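Local coordinates for protein endoglucanase (Uncultured bacterium, PDB 3X17) that is a glycoside hydrolase family 9 endoglucanase that probably cleaves internal beta-1,4 glucosidic bonds of cellulose, at residues Ala278-Ala283 with Ala344-Val349; Asp240-His245 with Tyr268-Gln273. All blocks are in the same frame, centred on the assembly; numbering follows the deposited sequence.

Contact 1. Residues Ala278-Ala283 with Ala344-Val349; sequences AAAAWA and AVELWV
E346 and A283 bury the most surface where helix 272-288 packs on helix 337-351, two neighbours in the (alpha/alpha)6 barrel of this family 9 enzyme. The segment axes run nearly parallel, 29° apart, and approach to 8.1 Å. Such a close approach fits the small side chains on one partner: A279, A280 and A283 meet E346 and L347, with no direct hydrogen bond between the segments. A283 presents its CB toward the other helix, 3.7 Å from E346 CB, so the methyl sits against the start of the glutamate side chain and the adjoining backbone. In E346 a chi1 of -54° sets CG beside the backbone N, where it lies 4.1 Å from A280 CB; the chain then bends at chi2 and its carboxylate leads away from A278-A283. OE1 forms a salt bridge with R287, further along helix 272-288, which gives the two helices a polar link beyond the apolar touch, and OE2 takes a weak hydrogen bond from W342. L347 meets the same methyl, its CG 4.0 Å from A283 CB; its side chain also reaches A304 and W308 of helix 294-312, so it joins three helices. Two backbone carbonyls of the interface share one water, which donates to A283 O at 3.0 Å and to E346 O at 2.8 Å.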
loop_
_atom_site.group_PDB
_atom_site.type_symbol
_atom_site.label_atom_id
_atom_site.label_comp_id
_atom_site.label_asym_id
_atom_site.label_seq_id
_atom_site.Cartn_x
_atom_site.Cartn_y
_atom_site.Cartn_z
ATOM N N ALA A 278 -16.894 4.397 -0.991
ATOM C CA ALA A 278 -17.459 3.067 -1.131
ATOM C C ALA A 278 -18.172 2.981 -2.470
ATOM O O ALA A 278 -18.083 1.975 -3.154
ATOM C CB ALA A 278 -18.419 2.773 0.019
ATOM N N ALA A 279 -18.854 4.054 -2.859
ATOM C CA ALA A 279 -19.429 4.129 -4.198
ATOM C C ALA A 279 -18.386 3.834 -5.255
ATOM O O ALA A 279 -18.632 3.056 -6.159
ATOM C CB ALA A 279 -20.113 5.518 -4.473
ATOM N N ALA A 280 -17.232 4.476 -5.155
ATOM C CA ALA A 280 -16.203 4.338 -6.185
ATOM C C ALA A 280 -15.706 2.883 -6.241
ATOM O O ALA A 280 -15.647 2.264 -7.309
ATOM C CB ALA A 280 -15.035 5.323 -5.933
ATOM N N ALA A 281 -15.432 2.311 -5.084
ATOM C CA ALA A 281 -14.852 0.968 -5.052
ATOM C C ALA A 281 -15.842 -0.052 -5.567
ATOM O O ALA A 281 -15.481 -0.915 -6.375
ATOM C CB ALA A 281 -14.381 0.611 -3.654
ATOM N N TRP A 282 -17.097 0.083 -5.148
ATOM C CA TRP A 282 -18.171 -0.780 -5.626
ATOM C C TRP A 282 -18.372 -0.654 -7.144
ATOM O O TRP A 282 -18.702 -1.636 -7.803
ATOM C CB TRP A 282 -19.498 -0.428 -4.967
ATOM C CG TRP A 282 -19.633 -0.872 -3.559
ATOM C CD1 TRP A 282 -19.109 -2.010 -2.991
ATOM C CD2 TRP A 282 -20.356 -0.198 -2.522
ATOM N NE1 TRP A 282 -19.421 -2.048 -1.650
ATOM C CE2 TRP A 282 -20.232 -0.982 -1.348
ATOM C CE3 TRP A 282 -21.056 1.012 -2.457
ATOM C CZ2 TRP A 282 -20.802 -0.601 -0.133
ATOM C CZ3 TRP A 282 -21.611 1.401 -1.230
ATOM C CH2 TRP A 282 -21.504 0.590 -0.103
ATOM N N ALA A 283 -18.383 0.569 -7.658
ATOM C CA ALA A 283 -18.546 0.753 -9.115
ATOM C C ALA A 283 -17.372 0.145 -9.889
ATOM O O ALA A 283 -17.559 -0.437 -10.954
ATOM C CB ALA A 283 -18.713 2.211 -9.470
ATOM N N ALA A 344 -17.939 9.594 -9.036
ATOM C CA ALA A 344 -18.504 9.990 -10.343
ATOM C C ALA A 344 -17.844 9.320 -11.549
ATOM O O ALA A 344 -18.529 8.761 -12.404
ATOM C CB ALA A 344 -18.535 11.525 -10.511
ATOM N N VAL A 345 -16.521 9.353 -11.610
ATOM C CA VAL A 345 -15.787 8.686 -12.697
ATOM C C VAL A 345 -16.153 7.212 -12.783
ATOM O O VAL A 345 -16.563 6.742 -13.840
ATOM C CB VAL A 345 -14.246 8.842 -12.523
ATOM C CG1 VAL A 345 -13.492 7.938 -13.503
ATOM C CG2 VAL A 345 -13.847 10.310 -12.737
ATOM N N GLU A 346 -16.006 6.480 -11.675
ATOM C CA GLU A 346 -16.218 5.016 -11.692
ATOM C C GLU A 346 -17.664 4.635 -12.065
ATOM O O GLU A 346 -17.905 3.695 -12.823
ATOM C CB GLU A 346 -15.829 4.390 -10.353
ATOM C CG GLU A 346 -14.410 4.733 -9.910
ATOM C CD GLU A 346 -13.330 4.284 -10.908
ATOM O OE1 GLU A 346 -13.646 3.582 -11.898
ATOM O OE2 GLU A 346 -12.142 4.561 -10.650
ATOM N N LEU A 347 -18.624 5.395 -11.560
ATOM C CA LEU A 347 -20.010 5.166 -11.923
ATOM C C LEU A 347 -20.256 5.485 -13.403
ATOM O O LEU A 347 -20.986 4.759 -14.078
ATOM C CB LEU A 347 -20.955 5.977 -11.017
ATOM C CG LEU A 347 -21.257 5.246 -9.690
ATOM C CD1 LEU A 347 -21.735 6.208 -8.599
ATOM C CD2 LEU A 347 -22.285 4.153 -9.950
ATOM N N TRP A 348 -19.721 6.617 -13.862
ATOM C CA TRP A 348 -19.753 6.968 -15.285
ATOM C C TRP A 348 -19.176 5.859 -16.166
ATOM O O TRP A 348 -19.747 5.526 -17.211
ATOM C CB TRP A 348 -19.004 8.278 -15.557
ATOM C CG TRP A 348 -19.014 8.627 -17.024
ATOM C CD1 TRP A 348 -20.125 8.781 -17.827
ATOM C CD2 TRP A 348 -17.883 8.729 -17.892
ATOM N NE1 TRP A 348 -19.747 9.010 -19.124
ATOM C CE2 TRP A 348 -18.379 8.970 -19.201
ATOM C CE3 TRP A 348 -16.503 8.703 -17.688
ATOM C CZ2 TRP A 348 -17.543 9.177 -20.288
ATOM C CZ3 TRP A 348 -15.669 8.891 -18.779
ATOM C CH2 TRP A 348 -16.189 9.125 -20.060
ATOM N N VAL A 349 -18.050 5.287 -15.731
ATOM C CA VAL A 349 -17.309 4.315 -16.538
ATOM C C VAL A 349 -18.120 3.055 -16.726
ATOM O O VAL A 349 -18.152 2.511 -17.833
ATOM C CB VAL A 349 -15.933 3.927 -15.918
ATOM C CG1 VAL A 349 -15.388 2.667 -16.586
ATOM C CG2 VAL A 349 -14.936 5.060 -16.041
HETATM O O HOH W 1 -16.506 1.251 -13.159
#

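Contact 2. Residues Asp240-His245 with Tyr268-Gln273; sequences DGAVYH and YRITTQ
V243 O receives two groups from the facing segment: T271 N in a weak hydrogen bond (3.4 Å, 153° at the hydrogen) and I270 CA in a C-H...O contact of 3.3 Å. These join strands 243-249 and 265-271, antiparallel neighbours in a small mixed sheet of the family 9 domain, just where the second strand gives way to helix 272-288. A second backbone bond, H245 N to R269 O, is also weak, so side-chain packing carries much of the contact. I270 buries a large area: its CG2 lies 3.8 Å from A242 CB, and on its other flank approaches Y244 CD1 to 3.5 Å. The Y244 ring also passes close to Y268 O, while its hydroxyl bonds D159. An alanine in place of Y244 removes ring and hydroxyl, which would probably open a gap beside I270 CG2 and leave D159 short of a hydrogen-bond partner. In H245, CG anti to the backbone N (chi1 174°) points away from R269 O, which lies 3.2 Å from H245 CB. The imidazole is held at both nitrogens, ND1 by D274 and NE2 by the carbonyl of P330, which would fix the ring's rotation. T271 OG1, by contrast, is buried here with no polar partner in the model. Q273, whose OE1 is bonded to K277, turns its amide plane 77° from the H245 ring, with NE2 3.8 Å from H245 CE1.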
loop_
_atom_site.group_PDB
_atom_site.type_symbol
_atom_site.label_atom_id
_atom_site.label_comp_id
_atom_site.label_asym_id
_atom_site.label_seq_id
_atom_site.Cartn_x
_atom_site.Cartn_y
_atom_site.Cartn_z
ATOM N N ASP A 240 -30.479 4.332 3.031
ATOM C CA ASP A 240 -30.554 5.510 2.180
ATOM C C ASP A 240 -29.284 5.638 1.313
ATOM O O ASP A 240 -29.235 6.466 0.407
ATOM C CB ASP A 240 -30.881 6.791 2.978
ATOM C CG ASP A 240 -29.810 7.140 4.012
ATOM O OD1 ASP A 240 -28.910 6.315 4.258
ATOM O OD2 ASP A 240 -29.930 8.205 4.644
ATOM N N GLY A 241 -28.293 4.766 1.554
ATOM C CA GLY A 241 -27.067 4.752 0.735
ATOM C C GLY A 241 -25.875 5.344 1.430
ATOM O O GLY A 241 -24.735 5.117 1.015
ATOM N N ALA A 242 -26.095 5.998 2.570
ATOM C CA ALA A 242 -24.973 6.521 3.347
ATOM C C ALA A 242 -24.146 5.388 3.989
ATOM O O ALA A 242 -24.666 4.320 4.247
ATOM C CB ALA A 242 -25.472 7.511 4.426
ATOM N N VAL A 243 -22.862 5.633 4.233
ATOM C CA VAL A 243 -21.954 4.589 4.711
ATOM C C VAL A 243 -21.293 5.004 6.025
ATOM O O VAL A 243 -20.809 6.134 6.147
ATOM C CB VAL A 243 -20.869 4.220 3.649
ATOM C CG1 VAL A 243 -19.898 3.146 4.185
ATOM C CG2 VAL A 243 -21.535 3.714 2.385
ATOM N N TYR A 244 -21.426 4.155 7.049
ATOM C CA TYR A 244 -20.834 4.421 8.365
ATOM C C TYR A 244 -19.325 4.475 8.266
ATOM O O TYR A 244 -18.720 3.878 7.367
ATOM C CB TYR A 244 -21.263 3.357 9.404
ATOM C CG TYR A 244 -22.753 3.362 9.681
ATOM C CD1 TYR A 244 -23.355 4.445 10.323
ATOM C CD2 TYR A 244 -23.570 2.321 9.238
ATOM C CE1 TYR A 244 -24.726 4.474 10.552
ATOM C CE2 TYR A 244 -24.944 2.333 9.458
ATOM C CZ TYR A 244 -25.519 3.419 10.105
ATOM O OH TYR A 244 -26.888 3.461 10.310
ATOM N N HIS A 245 -18.710 5.178 9.206
ATOM C CA HIS A 245 -17.328 5.585 9.051
ATOM C C HIS A 245 -16.378 4.475 9.458
ATOM O O HIS A 245 -15.350 4.266 8.834
ATOM C CB HIS A 245 -17.054 6.825 9.887
ATOM C CG HIS A 245 -15.621 7.244 9.897
ATOM N ND1 HIS A 245 -14.929 7.555 8.739
ATOM C CD2 HIS A 245 -14.802 7.570 10.925
ATOM C CE1 HIS A 245 -13.732 8.017 9.059
ATOM N NE2 HIS A 245 -13.616 7.999 10.377
ATOM N N TYR A 268 -19.700 3.751 14.072
ATOM C CA TYR A 268 -19.644 5.206 14.173
ATOM C C TYR A 268 -20.399 5.861 13.017
ATOM O O TYR A 268 -20.763 5.190 12.048
ATOM C CB TYR A 268 -18.186 5.649 14.221
ATOM C CG TYR A 268 -17.507 5.300 15.538
ATOM C CD1 TYR A 268 -17.179 3.985 15.840
ATOM C CD2 TYR A 268 -17.372 6.253 16.544
ATOM C CE1 TYR A 268 -16.607 3.652 17.034
ATOM C CE2 TYR A 268 -16.795 5.926 17.755
ATOM C CZ TYR A 268 -16.416 4.627 17.986
ATOM O OH TYR A 268 -15.889 4.273 19.194
ATOM N N ARG A 269 -20.607 7.172 13.113
ATOM C CA ARG A 269 -21.598 7.860 12.308
ATOM C C ARG A 269 -21.156 7.949 10.848
ATOM O O ARG A 269 -19.962 7.885 10.550
ATOM C CB ARG A 269 -21.794 9.273 12.849
ATOM C CG ARG A 269 -20.583 10.182 12.575
ATOM C CD ARG A 269 -20.752 11.547 13.196
ATOM N NE ARG A 269 -20.925 11.453 14.635
ATOM C CZ ARG A 269 -21.586 12.346 15.366
ATOM N NH1 ARG A 269 -22.098 13.441 14.799
ATOM N NH2 ARG A 269 -21.701 12.158 16.676
ATOM N N ILE A 270 -22.125 8.093 9.945
ATOM C CA ILE A 270 -21.817 8.181 8.528
ATOM C C ILE A 270 -20.967 9.413 8.194
ATOM O O ILE A 270 -20.989 10.428 8.902
ATOM C CB ILE A 270 -23.065 8.188 7.653
ATOM C CG1 ILE A 270 -23.935 9.413 7.952
ATOM C CG2 ILE A 270 -23.867 6.890 7.831
ATOM C CD1 ILE A 270 -23.956 10.486 6.848
ATOM N N THR A 271 -20.394 9.366 6.992
ATOM C CA THR A 271 -19.586 10.427 6.452
ATOM C C THR A 271 -19.825 10.385 4.937
ATOM O O THR A 271 -20.065 9.307 4.376
ATOM C CB THR A 271 -18.138 10.076 6.768
ATOM O OG1 THR A 271 -17.651 10.865 7.864
ATOM C CG2 THR A 271 -17.284 10.138 5.588
ATOM N N THR A 272 -19.849 11.551 4.290
ATOM C CA THR A 272 -19.981 11.610 2.835
ATOM C C THR A 272 -18.730 11.146 2.090
ATOM O O THR A 272 -18.863 10.509 1.062
ATOM C CB THR A 272 -20.394 13.015 2.338
ATOM O OG1 THR A 272 -19.548 14.000 2.950
ATOM C CG2 THR A 272 -21.838 13.296 2.727
ATOM N N GLN A 273 -17.524 11.443 2.594
ATOM C CA GLN A 273 -16.306 10.867 1.983
ATOM C C GLN A 273 -16.305 9.338 1.961
ATOM O O GLN A 273 -15.919 8.727 0.972
ATOM C CB GLN A 273 -14.994 11.428 2.588
ATOM C CG GLN A 273 -14.787 11.177 4.079
ATOM C CD GLN A 273 -13.901 9.970 4.372
ATOM O OE1 GLN A 273 -13.534 9.209 3.461
ATOM N NE2 GLN A 273 -13.589 9.758 5.656
#

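Read from the N terminus, contact 2 comes first: residues 240-245 are met again by 268-273 after a 22-residue excursion that contains the long connection between strands 243-249 and 265-271. The chain then enters helix 272-288 at once and, with four residues between, contact 1 opens at 278; its second segment, 344-349 in helix 337-351, follows after 60 intervening residues. The two loops therefore follow in series, neither nested nor crossed, with centres about 16 Å apart. Helix 272-288 serves both, tying the small sheet to the barrel. The contacts also touch directly: V243 CG2 lies 4.0 Å from A278 CB. Helix 294-312 borders both, reaching contact 2 through F310.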